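Local coordinates for protein methyltransferase (Geobacter sulfurreducens PCA, PDB 3C3P) that probably transfers a methyl group from S-adenosyl-L-methionine to an oxygen atom of an acceptor molecule, as O-methyltransferases do, at residues K55-V60 with R76-S81; A70-A75 with H102-I107; D141-M146 with H184-R189; R145-L150 with R190-T195. All blocks are in the same frame, centred on the assembly; numbering follows the deposited sequence. Where two conformers were deposited one is given.

Contact 1 (K55-V60 with R76-S81); sequences KQPQLV and RAISIS
Pro57 and Val60 face Ile78 across two backbones that share no direct hydrogen bond: one leads from the end of helix 42-55 into strand 59-63, the other is the loop between helix 69-75 and strand 83-88. The contact rests on the branch methyl of Ile78. CG2 lies 3.9 Å from Pro57 CG, and the two side chains cross at about a right angle. CG2 also comes within 4.4 Å of Val60 CG2, a looser touch. In Ile78, CG1 sits between the backbone N and the carbonyl carbon (chi1 69°). This leaves CG2 beside the backbone N, where it meets the proline ring. Val84 of strand 83-88 adds to the apolar surroundings of Ile78. At the exposed border Ser79 OG and Ser81 OG share a hydrogen bond of 2.7 Å. Ser82 OG bonds to Ser79 OG and to Pro57 O, so the two segments are also tied through a neighbouring hydroxyl. The contact lies at one end of a beta-alpha-beta unit in a Rossmann-like fold. Its chemistry implies that the three buried side chains meet by shape and dispersion, while a polar link at the border is made by Ser82.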
loop_
_atom_site.group_PDB
_atom_site.type_symbol
_atom_site.label_atom_id
_atom_site.label_comp_id
_atom_site.label_asym_id
_atom_site.label_seq_id
_atom_site.Cartn_x
_atom_site.Cartn_y
_atom_site.Cartn_z
ATOM N N LYS A 55 -1.150 7.299 -5.314
ATOM C CA LYS A 55 -1.464 7.001 -6.710
ATOM C C LYS A 55 -1.816 8.276 -7.512
ATOM O O LYS A 55 -1.471 8.391 -8.688
ATOM C CB LYS A 55 -2.681 6.071 -6.786
ATOM C CG LYS A 55 -3.083 5.606 -8.201
ATOM C CD LYS A 55 -2.174 4.533 -8.741
ATOM C CE LYS A 55 -2.661 3.995 -10.110
ATOM N NZ LYS A 55 -2.427 5.000 -11.230
ATOM N N GLN A 56 -2.479 9.212 -6.840
ATOM C CA GLN A 56 -2.956 10.488 -7.455
ATOM C C GLN A 56 -3.879 10.226 -8.658
ATOM O O GLN A 56 -3.650 10.739 -9.777
ATOM C CB GLN A 56 -1.834 11.407 -7.934
ATOM C CG GLN A 56 -0.847 11.868 -6.914
ATOM C CD GLN A 56 -0.089 13.094 -7.427
ATOM O OE1 GLN A 56 0.066 13.282 -8.623
ATOM N NE2 GLN A 56 0.340 13.940 -6.525
ATOM N N PRO A 57 -4.929 9.453 -8.450
ATOM C CA PRO A 57 -5.789 9.167 -9.577
ATOM C C PRO A 57 -6.682 10.305 -10.009
ATOM O O PRO A 57 -7.037 11.165 -9.217
ATOM C CB PRO A 57 -6.702 8.073 -9.022
ATOM C CG PRO A 57 -6.929 8.547 -7.601
ATOM C CD PRO A 57 -5.511 8.978 -7.176
ATOM N N GLN A 58 -6.999 10.275 -11.297
ATOM C CA GLN A 58 -7.881 11.245 -11.919
ATOM C C GLN A 58 -9.305 10.670 -11.887
ATOM O O GLN A 58 -10.290 11.415 -11.827
ATOM C CB GLN A 58 -7.392 11.534 -13.343
ATOM C CG GLN A 58 -5.920 11.964 -13.370
ATOM C CD GLN A 58 -5.286 11.867 -14.736
ATOM O OE1 GLN A 58 -4.143 11.425 -14.854
ATOM N NE2 GLN A 58 -6.038 12.196 -15.780
ATOM N N LEU A 59 -9.370 9.338 -11.883
ATOM C CA LEU A 59 -10.629 8.570 -11.858
ATOM C C LEU A 59 -10.582 7.281 -11.043
ATOM O O LEU A 59 -9.765 6.390 -11.232
ATOM C CB LEU A 59 -11.099 8.241 -13.297
ATOM C CG LEU A 59 -12.419 7.461 -13.494
ATOM C CD1 LEU A 59 -13.608 8.227 -12.866
ATOM C CD2 LEU A 59 -12.713 7.131 -14.969
ATOM N N VAL A 60 -11.496 7.256 -10.103
ATOM C CA VAL A 60 -11.717 6.139 -9.211
ATOM C C VAL A 60 -13.138 5.678 -9.424
ATOM O O VAL A 60 -14.078 6.470 -9.334
ATOM C CB VAL A 60 -11.554 6.518 -7.704
ATOM C CG1 VAL A 60 -11.858 5.292 -6.810
ATOM C CG2 VAL A 60 -10.160 7.115 -7.415
ATOM N N ARG A 76 -12.010 11.799 -0.241
ATOM C CA ARG A 76 -11.165 12.605 0.645
ATOM C C ARG A 76 -9.736 12.707 0.161
ATOM O O ARG A 76 -9.006 13.608 0.551
ATOM C CB ARG A 76 -11.126 11.995 2.060
ATOM C CG ARG A 76 -12.481 11.883 2.751
ATOM C CD ARG A 76 -12.351 11.777 4.279
ATOM N NE ARG A 76 -11.501 12.866 4.779
ATOM C CZ ARG A 76 -11.475 13.352 6.014
ATOM N NH1 ARG A 76 -12.348 12.958 6.935
ATOM N NH2 ARG A 76 -10.603 14.317 6.300
ATOM N N ALA A 77 -9.373 11.772 -0.713
ATOM C CA ALA A 77 -8.001 11.634 -1.237
ATOM C C ALA A 77 -7.714 12.230 -2.596
ATOM O O ALA A 77 -6.569 12.225 -3.038
ATOM C CB ALA A 77 -7.631 10.117 -1.278
ATOM N N ILE A 78 -8.742 12.763 -3.240
ATOM C CA ILE A 78 -8.578 13.304 -4.603
ATOM C C ILE A 78 -8.841 14.793 -4.758
ATOM O O ILE A 78 -9.529 15.432 -3.946
ATOM C CB ILE A 78 -9.488 12.520 -5.631
ATOM C CG1 ILE A 78 -10.963 12.817 -5.394
ATOM C CG2 ILE A 78 -9.230 10.979 -5.573
ATOM C CD1 ILE A 78 -11.869 12.367 -6.518
ATOM N N SER A 79 -8.284 15.350 -5.830
ATOM C CA SER A 79 -8.488 16.790 -6.120
ATOM C C SER A 79 -9.835 17.052 -6.751
ATOM O O SER A 79 -10.574 16.152 -7.159
ATOM C CB SER A 79 -7.423 17.376 -7.060
ATOM O OG SER A 79 -7.450 16.753 -8.350
ATOM N N ILE A 80 -10.096 18.338 -6.857
ATOM C CA ILE A 80 -11.339 18.846 -7.433
ATOM C C ILE A 80 -11.393 18.510 -8.919
ATOM O O ILE A 80 -12.468 18.415 -9.518
ATOM C CB ILE A 80 -11.477 20.388 -7.239
ATOM C CG1 ILE A 80 -12.884 20.866 -7.612
ATOM C CG2 ILE A 80 -10.414 21.133 -8.041
ATOM C CD1 ILE A 80 -13.101 22.346 -7.403
ATOM N N SER A 81 -10.216 18.310 -9.495
ATOM C CA SER A 81 -10.093 18.009 -10.928
ATOM C C SER A 81 -10.314 16.507 -11.214
ATOM O O SER A 81 -10.512 16.091 -12.360
ATOM C CB SER A 81 -8.746 18.514 -11.477
ATOM O OG SER A 81 -7.650 17.923 -10.800
#

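Contact 2 (A70-A75 with H102-I107); sequences ASWWFA and HDNGLI
Trp72 and Asn104 approach obliquely, with the indole and amide planes 28° apart. Asn104 was modelled in two conformers; what is said of its amide holds for one of them and is less certain for that reason. The nearest atoms are Trp72 NE1 and Asn104 ND2, at 3.6 Å. Both are nitrogens that carry protons, and no hydrogen bond joins them, so this is contact only. Trp72 has CG anti to its backbone N (chi1 -175°), which carries the pyrrole side of the indole out to the amide. The six-membered side goes the other way: Trp72 CZ3 sits 3.7 Å above the plane of the Trp73 ring, over its centre. Asn104 turns its other amide atom back on its own chain. Asn104 OD1 accepts from Leu106 N at 3.0 Å in an Asx turn, with the donor tilted 33° from the carbonyl plane. Gly105 has positive phi at this bend. Leu106 then points toward helix 69-75, and its CD1 lies 4.2 Å from Ala75 CB and 4.0 Å from Ala75 O. Beside these residues, Leu101 of helix 91-104 touches both Ala75 and Leu106, and Met100 touches Trp72. On the sheet side, Ser71 and Phe74 rest on strands 59-63 and 83-88. Helix 69-75 is thus packed between those strands and the end of helix 91-104, with Phe74 also reaching helix 42-55.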
loop_
_atom_site.group_PDB
_atom_site.type_symbol
_atom_site.label_atom_id
_atom_site.label_comp_id
_atom_site.label_asym_id
_atom_site.label_seq_id
_atom_site.Cartn_x
_atom_site.Cartn_y
_atom_site.Cartn_z
ATOM N N ALA A 70 -16.635 3.221 0.908
ATOM C CA ALA A 70 -15.389 3.214 0.122
ATOM C C ALA A 70 -15.192 4.550 -0.574
ATOM O O ALA A 70 -14.103 5.129 -0.586
ATOM C CB ALA A 70 -15.401 2.058 -0.922
ATOM N N SER A 71 -16.287 5.054 -1.116
ATOM C CA SER A 71 -16.286 6.334 -1.852
ATOM C C SER A 71 -15.940 7.489 -0.927
ATOM O O SER A 71 -15.338 8.479 -1.334
ATOM C CB SER A 71 -17.642 6.571 -2.512
ATOM O OG SER A 71 -17.954 5.528 -3.422
ATOM N N TRP A 72 -16.301 7.329 0.340
ATOM C CA TRP A 72 -16.041 8.364 1.322
ATOM C C TRP A 72 -14.521 8.493 1.502
ATOM O O TRP A 72 -13.968 9.600 1.484
ATOM C CB TRP A 72 -16.779 8.067 2.628
ATOM C CG TRP A 72 -16.627 9.132 3.583
ATOM C CD1 TRP A 72 -17.385 10.280 3.684
ATOM C CD2 TRP A 72 -15.649 9.215 4.596
ATOM N NE1 TRP A 72 -16.926 11.057 4.714
ATOM C CE2 TRP A 72 -15.853 10.427 5.285
ATOM C CE3 TRP A 72 -14.614 8.388 4.995
ATOM C CZ2 TRP A 72 -15.061 10.813 6.355
ATOM C CZ3 TRP A 72 -13.824 8.786 6.057
ATOM C CH2 TRP A 72 -14.047 9.974 6.717
ATOM N N TRP A 73 -13.849 7.350 1.622
ATOM C CA TRP A 73 -12.376 7.324 1.815
ATOM C C TRP A 73 -11.641 7.854 0.600
ATOM O O TRP A 73 -10.708 8.655 0.700
ATOM C CB TRP A 73 -11.857 5.921 2.174
ATOM C CG TRP A 73 -12.276 5.481 3.541
ATOM C CD1 TRP A 73 -13.349 4.695 3.860
ATOM C CD2 TRP A 73 -11.660 5.845 4.773
ATOM N NE1 TRP A 73 -13.420 4.532 5.231
ATOM C CE2 TRP A 73 -12.407 5.243 5.813
ATOM C CE3 TRP A 73 -10.572 6.659 5.111
ATOM C CZ2 TRP A 73 -12.073 5.387 7.152
ATOM C CZ3 TRP A 73 -10.249 6.808 6.443
ATOM C CH2 TRP A 73 -11.005 6.176 7.450
ATOM N N PHE A 74 -12.098 7.414 -0.560
ATOM C CA PHE A 74 -11.494 7.848 -1.826
ATOM C C PHE A 74 -11.730 9.341 -2.142
ATOM O O PHE A 74 -10.830 10.035 -2.646
ATOM C CB PHE A 74 -11.976 6.995 -3.005
ATOM C CG PHE A 74 -11.469 5.581 -2.989
ATOM C CD1 PHE A 74 -10.097 5.331 -3.057
ATOM C CD2 PHE A 74 -12.337 4.511 -3.015
ATOM C CE1 PHE A 74 -9.597 4.032 -3.079
ATOM C CE2 PHE A 74 -11.836 3.204 -3.049
ATOM C CZ PHE A 74 -10.468 2.973 -3.085
ATOM N N ALA A 75 -12.940 9.826 -1.865
ATOM C CA ALA A 75 -13.296 11.224 -2.157
ATOM C C ALA A 75 -12.390 12.205 -1.431
ATOM O O ALA A 75 -12.056 13.277 -1.935
ATOM C CB ALA A 75 -14.781 11.509 -1.804
ATOM N N HIS A 102 -22.458 15.681 0.579
ATOM C CA HIS A 102 -23.001 17.015 0.465
ATOM C C HIS A 102 -22.597 17.731 1.733
ATOM O O HIS A 102 -22.183 18.891 1.711
ATOM C CB HIS A 102 -24.530 17.015 0.334
ATOM C CG HIS A 102 -25.131 18.386 0.232
ATOM N ND1 HIS A 102 -25.510 19.121 1.334
ATOM C CD2 HIS A 102 -25.412 19.155 -0.847
ATOM C CE1 HIS A 102 -26.008 20.281 0.939
ATOM N NE2 HIS A 102 -25.956 20.328 -0.381
ATOM N N ASP A 103 -22.694 17.004 2.836
ATOM C CA ASP A 103 -22.400 17.589 4.142
ATOM C C ASP A 103 -20.967 18.065 4.264
ATOM O O ASP A 103 -20.732 19.087 4.906
ATOM C CB ASP A 103 -22.741 16.648 5.308
ATOM C CG ASP A 103 -24.223 16.593 5.600
ATOM O OD1 ASP A 103 -24.964 17.485 5.146
ATOM O OD2 ASP A 103 -24.648 15.680 6.333
ATOM N N ASN A 104 -20.030 17.356 3.623
ATOM C CA ASN A 104 -18.587 17.715 3.687
ATOM C C ASN A 104 -18.100 18.439 2.436
ATOM O O ASN A 104 -16.930 18.805 2.321
ATOM C CB ASN A 104 -17.685 16.506 4.007
ATOM C CG ASN A 104 -17.646 15.473 2.898
ATOM O OD1 ASN A 104 -18.075 15.731 1.778
ATOM N ND2 ASN A 104 -17.108 14.298 3.205
ATOM N N GLY A 105 -19.021 18.642 1.517
ATOM C CA GLY A 105 -18.771 19.349 0.258
ATOM C C GLY A 105 -18.125 18.624 -0.892
ATOM O O GLY A 105 -18.117 19.128 -2.031
ATOM N N LEU A 106 -17.616 17.440 -0.584
ATOM C CA LEU A 106 -16.905 16.590 -1.575
ATOM C C LEU A 106 -17.825 16.036 -2.660
ATOM O O LEU A 106 -17.376 15.334 -3.554
ATOM C CB LEU A 106 -16.129 15.450 -0.887
ATOM C CG LEU A 106 -15.063 15.915 0.120
ATOM C CD1 LEU A 106 -14.449 14.758 0.860
ATOM C CD2 LEU A 106 -13.992 16.763 -0.575
ATOM N N ILE A 107 -19.109 16.395 -2.584
ATOM C CA ILE A 107 -20.090 15.947 -3.587
ATOM C C ILE A 107 -19.685 16.595 -4.921
ATOM O O ILE A 107 -20.119 16.188 -6.009
ATOM C CB ILE A 107 -21.560 16.285 -3.174
ATOM C CG1 ILE A 107 -22.569 15.555 -4.065
ATOM C CG2 ILE A 107 -21.801 17.798 -3.179
ATOM C CD1 ILE A 107 -22.453 14.040 -4.046
#

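Contact 3 (D141-M146 with H184-R189); sequences DVLERM and HHLSRR
Leu143 of helix 139-146 meets both ends of the type I beta turn from Leu186 to Arg189, beside strand 192-197, outermost in the sheet of this chain. One methyl does most of the work. Leu143 CD2 is 3.6 Å from Leu186 CD1, the two side chains crossing at about a right angle. The same CD2 lies over one face of the Arg189 guanidinium, offset toward its rim and 3.6 Å from NH1. The edge of that group serves polar partners. Arg189 NH1 gives a weak but nearly straight bond to His185 NE2 (3.3 Å, 171°). Water 1 accepts from Arg189 NH2 at 3.2 Å and donates to Leu143 O at 3.1 Å. NH2 also forms a salt bridge with Asp191. With an alanine here the guanidinium is gone, and Asp191 is likely to lack its charged mate while Leu143 CD2 loses the cover of a flat face. The guanidinium therefore acts twice: its face covers a leucine and its edge holds charge and water.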
loop_
_atom_site.group_PDB
_atom_site.type_symbol
_atom_site.label_atom_id
_atom_site.label_comp_id
_atom_site.label_asym_id
_atom_site.label_seq_id
_atom_site.Cartn_x
_atom_site.Cartn_y
_atom_site.Cartn_z
ATOM N N ASP A 141 -14.107 -12.433 -13.570
ATOM C CA ASP A 141 -15.240 -12.018 -14.401
ATOM C C ASP A 141 -15.250 -10.498 -14.526
ATOM O O ASP A 141 -15.404 -9.956 -15.606
ATOM C CB ASP A 141 -16.566 -12.542 -13.825
ATOM C CG ASP A 141 -16.688 -14.072 -13.897
ATOM O OD1 ASP A 141 -15.853 -14.726 -14.574
ATOM O OD2 ASP A 141 -17.654 -14.633 -13.314
ATOM N N VAL A 142 -15.034 -9.818 -13.411
ATOM C CA VAL A 142 -15.006 -8.350 -13.389
ATOM C C VAL A 142 -13.889 -7.793 -14.263
ATOM O O VAL A 142 -14.058 -6.828 -15.004
ATOM C CB VAL A 142 -14.791 -7.791 -11.938
ATOM C CG1 VAL A 142 -14.436 -6.307 -11.960
ATOM C CG2 VAL A 142 -16.009 -8.071 -11.047
ATOM N N LEU A 143 -12.744 -8.445 -14.179
ATOM C CA LEU A 143 -11.555 -8.003 -14.891
ATOM C C LEU A 143 -11.670 -8.300 -16.394
ATOM O O LEU A 143 -11.186 -7.542 -17.235
ATOM C CB LEU A 143 -10.319 -8.653 -14.248
ATOM C CG LEU A 143 -8.955 -8.044 -14.548
ATOM C CD1 LEU A 143 -9.026 -6.579 -14.237
ATOM C CD2 LEU A 143 -7.821 -8.738 -13.747
ATOM N N GLU A 144 -12.358 -9.380 -16.739
ATOM C CA GLU A 144 -12.512 -9.742 -18.156
ATOM C C GLU A 144 -13.347 -8.673 -18.820
ATOM O O GLU A 144 -13.146 -8.350 -19.988
ATOM C CB GLU A 144 -13.157 -11.121 -18.350
ATOM C CG GLU A 144 -13.233 -11.597 -19.827
ATOM N N ARG A 145 -14.250 -8.094 -18.045
ATOM C CA ARG A 145 -15.157 -7.042 -18.533
ATOM C C ARG A 145 -14.583 -5.636 -18.455
ATOM O O ARG A 145 -14.784 -4.818 -19.355
ATOM C CB ARG A 145 -16.458 -7.033 -17.718
HETATM N N MSE A 146 -13.848 -5.393 -17.372
HETATM C CA MSE A 146 -13.278 -4.064 -17.039
HETATM C C MSE A 146 -11.833 -3.747 -17.448
HETATM O O MSE A 146 -11.449 -2.572 -17.488
HETATM C CB MSE A 146 -13.348 -3.863 -15.504
HETATM C CG MSE A 146 -14.757 -3.913 -14.880
HETATM SE SE MSE A 146 -15.959 -2.536 -15.535
HETATM C CE MSE A 146 -14.898 -0.973 -15.059
ATOM N N HIS A 184 -6.026 -16.424 -6.743
ATOM C CA HIS A 184 -5.327 -17.440 -7.568
ATOM C C HIS A 184 -5.262 -17.019 -9.001
ATOM O O HIS A 184 -4.282 -17.283 -9.690
ATOM C CB HIS A 184 -5.953 -18.804 -7.395
ATOM C CG HIS A 184 -5.880 -19.289 -5.987
ATOM N ND1 HIS A 184 -4.974 -20.239 -5.571
ATOM C CD2 HIS A 184 -6.547 -18.883 -4.879
ATOM C CE1 HIS A 184 -5.140 -20.445 -4.277
ATOM N NE2 HIS A 184 -6.074 -19.626 -3.828
ATOM N N HIS A 185 -6.318 -16.347 -9.434
ATOM C CA HIS A 185 -6.382 -15.842 -10.801
ATOM C C HIS A 185 -5.405 -14.695 -11.039
ATOM O O HIS A 185 -4.500 -14.760 -11.862
ATOM C CB HIS A 185 -7.777 -15.298 -11.099
ATOM C CG HIS A 185 -7.900 -14.675 -12.462
ATOM N ND1 HIS A 185 -8.098 -15.422 -13.610
ATOM C CD2 HIS A 185 -7.828 -13.382 -12.860
ATOM C CE1 HIS A 185 -8.170 -14.609 -14.651
ATOM N NE2 HIS A 185 -7.997 -13.369 -14.227
ATOM N N LEU A 186 -5.567 -13.670 -10.235
ATOM C CA LEU A 186 -4.802 -12.421 -10.421
ATOM C C LEU A 186 -3.316 -12.586 -10.246
ATOM O O LEU A 186 -2.503 -11.905 -10.914
ATOM C CB LEU A 186 -5.332 -11.304 -9.505
ATOM C CG LEU A 186 -4.839 -9.907 -9.862
ATOM C CD1 LEU A 186 -5.297 -9.577 -11.272
ATOM C CD2 LEU A 186 -5.342 -8.896 -8.837
ATOM N N SER A 187 -2.958 -13.541 -9.412
ATOM C CA SER A 187 -1.549 -13.798 -9.129
ATOM C C SER A 187 -0.851 -14.397 -10.335
ATOM O O SER A 187 0.389 -14.367 -10.442
ATOM C CB SER A 187 -1.390 -14.737 -7.932
ATOM O OG SER A 187 -1.904 -16.017 -8.225
ATOM N N ARG A 188 -1.655 -14.920 -11.256
ATOM C CA ARG A 188 -1.145 -15.573 -12.481
ATOM C C ARG A 188 -1.203 -14.702 -13.687
ATOM O O ARG A 188 -0.714 -15.058 -14.761
ATOM C CB ARG A 188 -1.883 -16.857 -12.758
ATOM C CG ARG A 188 -1.420 -17.911 -11.887
ATOM C CD ARG A 188 -2.287 -19.089 -11.974
ATOM N NE ARG A 188 -1.637 -20.204 -11.313
ATOM C CZ ARG A 188 -1.648 -20.395 -10.008
ATOM N NH1 ARG A 188 -2.244 -19.497 -9.218
ATOM N NH2 ARG A 188 -1.037 -21.461 -9.518
ATOM N N ARG A 189 -1.782 -13.543 -13.494
ATOM C CA ARG A 189 -1.884 -12.574 -14.582
ATOM C C ARG A 189 -0.586 -11.820 -14.731
ATOM O O ARG A 189 -0.278 -10.886 -13.980
ATOM C CB ARG A 189 -3.086 -11.706 -14.397
ATOM C CG ARG A 189 -4.200 -12.612 -14.739
ATOM C CD ARG A 189 -5.423 -11.948 -15.005
ATOM N NE ARG A 189 -5.267 -10.922 -16.017
ATOM C CZ ARG A 189 -6.291 -10.452 -16.693
ATOM N NH1 ARG A 189 -7.466 -11.025 -16.515
ATOM N NH2 ARG A 189 -6.118 -9.486 -17.569
HETATM O O HOH W 1 -9.065 -9.180 -18.718
#

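Contact 4 (R145-L150 with R190-T195); sequences RMNRCL and RDFFTT. With EDO (1,2-ethanediol), chain L.
The edge of the Phe192 ring, at CZ, abuts both Asn147 and Leu150; this is the tight part of the contact. Phe192 CZ is 3.6 Å from Asn147 OD1 and 4.1 Å from Leu150 CD1, both near the ring plane. Leu150 crosses the aromatic side chain at about a right angle. Asn147 slides past it in the opposite direction, its amide plane 48° from the ring. With CG anti to the backbone N (chi1 -162°), the Asn147 amide is brought alongside the Phe192 ring. The loose side lies at Asp191. Its OD2 stands 4.1 Å from Asn147 ND2, with the carboxylate and amide planes 80° apart, and its charge is paired with Arg189 instead. Away from the helix, a 1,2-ethanediol, probably from the crystallisation liquor, donates a weak hydrogen bond from O1 to Phe192 O at 3.0 Å. It also bonds to Arg46 of the second subunit, whose Tyr49 meets the ring of Phe193, so strand 192-197 reaches the dimer interface. Asn147 OD1 is buried with no hydrogen-bond partner in the model. What lies against it is the ring edge, whose C-H groups are probably slightly positive and may offset part of the lost hydrogen bonding.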
loop_
_atom_site.group_PDB
_atom_site.type_symbol
_atom_site.label_atom_id
_atom_site.label_comp_id
_atom_site.label_asym_id
_atom_site.label_seq_id
_atom_site.Cartn_x
_atom_site.Cartn_y
_atom_site.Cartn_z
ATOM N N ARG A 145 -14.250 -8.094 -18.045
ATOM C CA ARG A 145 -15.157 -7.042 -18.533
ATOM C C ARG A 145 -14.583 -5.636 -18.455
ATOM O O ARG A 145 -14.784 -4.818 -19.355
ATOM C CB ARG A 145 -16.458 -7.033 -17.718
HETATM N N MSE A 146 -13.848 -5.393 -17.372
HETATM C CA MSE A 146 -13.278 -4.064 -17.039
HETATM C C MSE A 146 -11.833 -3.747 -17.448
HETATM O O MSE A 146 -11.449 -2.572 -17.488
HETATM C CB MSE A 146 -13.348 -3.863 -15.504
HETATM C CG MSE A 146 -14.757 -3.913 -14.880
HETATM SE SE MSE A 146 -15.959 -2.536 -15.535
HETATM C CE MSE A 146 -14.898 -0.973 -15.059
ATOM N N ASN A 147 -11.028 -4.761 -17.736
ATOM C CA ASN A 147 -9.625 -4.483 -18.059
ATOM C C ASN A 147 -9.484 -3.431 -19.167
ATOM O O ASN A 147 -8.536 -2.634 -19.168
ATOM C CB ASN A 147 -8.850 -5.738 -18.445
ATOM C CG ASN A 147 -7.370 -5.529 -18.343
ATOM O OD1 ASN A 147 -6.890 -4.944 -17.379
ATOM N ND2 ASN A 147 -6.633 -6.031 -19.303
ATOM N N ARG A 148 -10.455 -3.434 -20.079
ATOM C CA ARG A 148 -10.491 -2.516 -21.241
ATOM C C ARG A 148 -10.753 -1.068 -20.846
ATOM O O ARG A 148 -10.494 -0.132 -21.611
ATOM C CB ARG A 148 -11.618 -2.889 -22.207
ATOM C CG ARG A 148 -11.538 -4.265 -22.822
ATOM C CD ARG A 148 -12.640 -4.442 -23.845
ATOM N NE ARG A 148 -13.971 -4.374 -23.248
ATOM C CZ ARG A 148 -14.633 -5.418 -22.745
ATOM N NH1 ARG A 148 -14.091 -6.633 -22.756
ATOM N NH2 ARG A 148 -15.845 -5.242 -22.220
ATOM N N CYS A 149 -11.282 -0.927 -19.640
ATOM C CA CYS A 149 -11.688 0.364 -19.064
ATOM C C CYS A 149 -10.605 0.968 -18.213
ATOM O O CYS A 149 -10.683 2.125 -17.793
ATOM C CB CYS A 149 -12.950 0.173 -18.220
ATOM S SG CYS A 149 -14.363 -0.505 -19.163
ATOM N N LEU A 150 -9.563 0.183 -18.011
ATOM C CA LEU A 150 -8.448 0.613 -17.154
ATOM C C LEU A 150 -7.415 1.485 -17.854
ATOM O O LEU A 150 -7.106 1.309 -19.023
ATOM C CB LEU A 150 -7.731 -0.591 -16.510
ATOM C CG LEU A 150 -8.521 -1.513 -15.578
ATOM C CD1 LEU A 150 -7.590 -2.595 -15.058
ATOM C CD2 LEU A 150 -9.147 -0.723 -14.435
ATOM N N ARG A 190 0.142 -12.215 -15.772
ATOM C CA ARG A 190 1.460 -11.622 -16.045
ATOM C C ARG A 190 1.403 -10.147 -16.393
ATOM O O ARG A 190 2.430 -9.487 -16.479
ATOM C CB ARG A 190 2.234 -12.376 -17.143
ATOM C CG ARG A 190 2.732 -13.765 -16.740
ATOM C CD ARG A 190 3.822 -14.179 -17.707
ATOM N NE ARG A 190 4.413 -15.491 -17.461
ATOM C CZ ARG A 190 3.952 -16.399 -16.606
ATOM N NH1 ARG A 190 2.833 -16.187 -15.929
ATOM N NH2 ARG A 190 4.595 -17.558 -16.478
ATOM N N ASP A 191 0.192 -9.654 -16.588
ATOM C CA ASP A 191 -0.055 -8.249 -16.933
ATOM C C ASP A 191 -0.254 -7.394 -15.694
ATOM O O ASP A 191 -0.327 -6.175 -15.774
ATOM C CB ASP A 191 -1.203 -8.064 -17.919
ATOM C CG ASP A 191 -2.477 -8.761 -17.513
ATOM O OD1 ASP A 191 -2.427 -9.736 -16.729
ATOM O OD2 ASP A 191 -3.522 -8.330 -18.041
ATOM N N PHE A 192 -0.285 -8.074 -14.558
ATOM C CA PHE A 192 -0.392 -7.428 -13.237
ATOM C C PHE A 192 0.672 -7.861 -12.249
ATOM O O PHE A 192 1.175 -8.979 -12.284
ATOM C CB PHE A 192 -1.741 -7.727 -12.574
ATOM C CG PHE A 192 -2.884 -7.007 -13.185
ATOM C CD1 PHE A 192 -3.543 -7.524 -14.285
ATOM C CD2 PHE A 192 -3.327 -5.815 -12.644
ATOM C CE1 PHE A 192 -4.609 -6.864 -14.849
ATOM C CE2 PHE A 192 -4.375 -5.132 -13.225
ATOM C CZ PHE A 192 -5.033 -5.680 -14.328
ATOM N N PHE A 193 1.029 -6.917 -11.380
ATOM C CA PHE A 193 1.921 -7.186 -10.261
ATOM C C PHE A 193 0.998 -7.144 -9.023
ATOM O O PHE A 193 0.412 -6.106 -8.678
ATOM C CB PHE A 193 3.104 -6.233 -10.092
ATOM C CG PHE A 193 3.957 -6.589 -8.910
ATOM C CD1 PHE A 193 5.019 -7.476 -9.050
ATOM C CD2 PHE A 193 3.655 -6.089 -7.634
ATOM C CE1 PHE A 193 5.801 -7.829 -7.950
ATOM C CE2 PHE A 193 4.416 -6.432 -6.538
ATOM C CZ PHE A 193 5.492 -7.317 -6.687
ATOM N N THR A 194 0.922 -8.260 -8.322
ATOM C CA THR A 194 -0.011 -8.367 -7.198
ATOM C C THR A 194 0.564 -8.754 -5.841
ATOM O O THR A 194 1.579 -9.403 -5.722
ATOM C CB THR A 194 -1.113 -9.477 -7.557
ATOM O OG1 THR A 194 -1.757 -9.192 -8.817
ATOM C CG2 THR A 194 -2.198 -9.580 -6.494
ATOM N N THR A 195 -0.119 -8.296 -4.811
ATOM C CA THR A 195 0.226 -8.677 -3.459
ATOM C C THR A 195 -1.038 -8.552 -2.624
ATOM O O THR A 195 -1.954 -7.808 -2.973
ATOM C CB THR A 195 1.367 -7.850 -2.863
ATOM O OG1 THR A 195 1.931 -8.582 -1.753
ATOM C CG2 THR A 195 0.883 -6.406 -2.431
HETATM C C1 EDO L . 3.856 -10.351 -11.404
HETATM O O1 EDO L . 4.040 -9.813 -12.700
HETATM C C2 EDO L . 4.871 -11.413 -10.978
HETATM O O2 EDO L . 5.550 -11.048 -9.771
#

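Contact 1 closes the first loop, from the start of strand 59-63 to the loop after helix 69-75. Contact 2 opens inside that loop and ends beyond it, so the two cross. They also touch, through Val60 with Phe74 and Arg76 with Leu106. Together they tie the first beta-alpha-beta unit to helix 91-104. Contacts 3 and 4 follow later, in series with these. Both start from helix 139-146, sharing Arg145 and Met146, and close long loops. They touch each other too, Leu186 lying against Phe192 and Thr194. They fasten helix 139-146 and the segment after it to strand 192-197, at one side of the sheet, and to the turn at residues 186-189, across the chain's centre from contact 2.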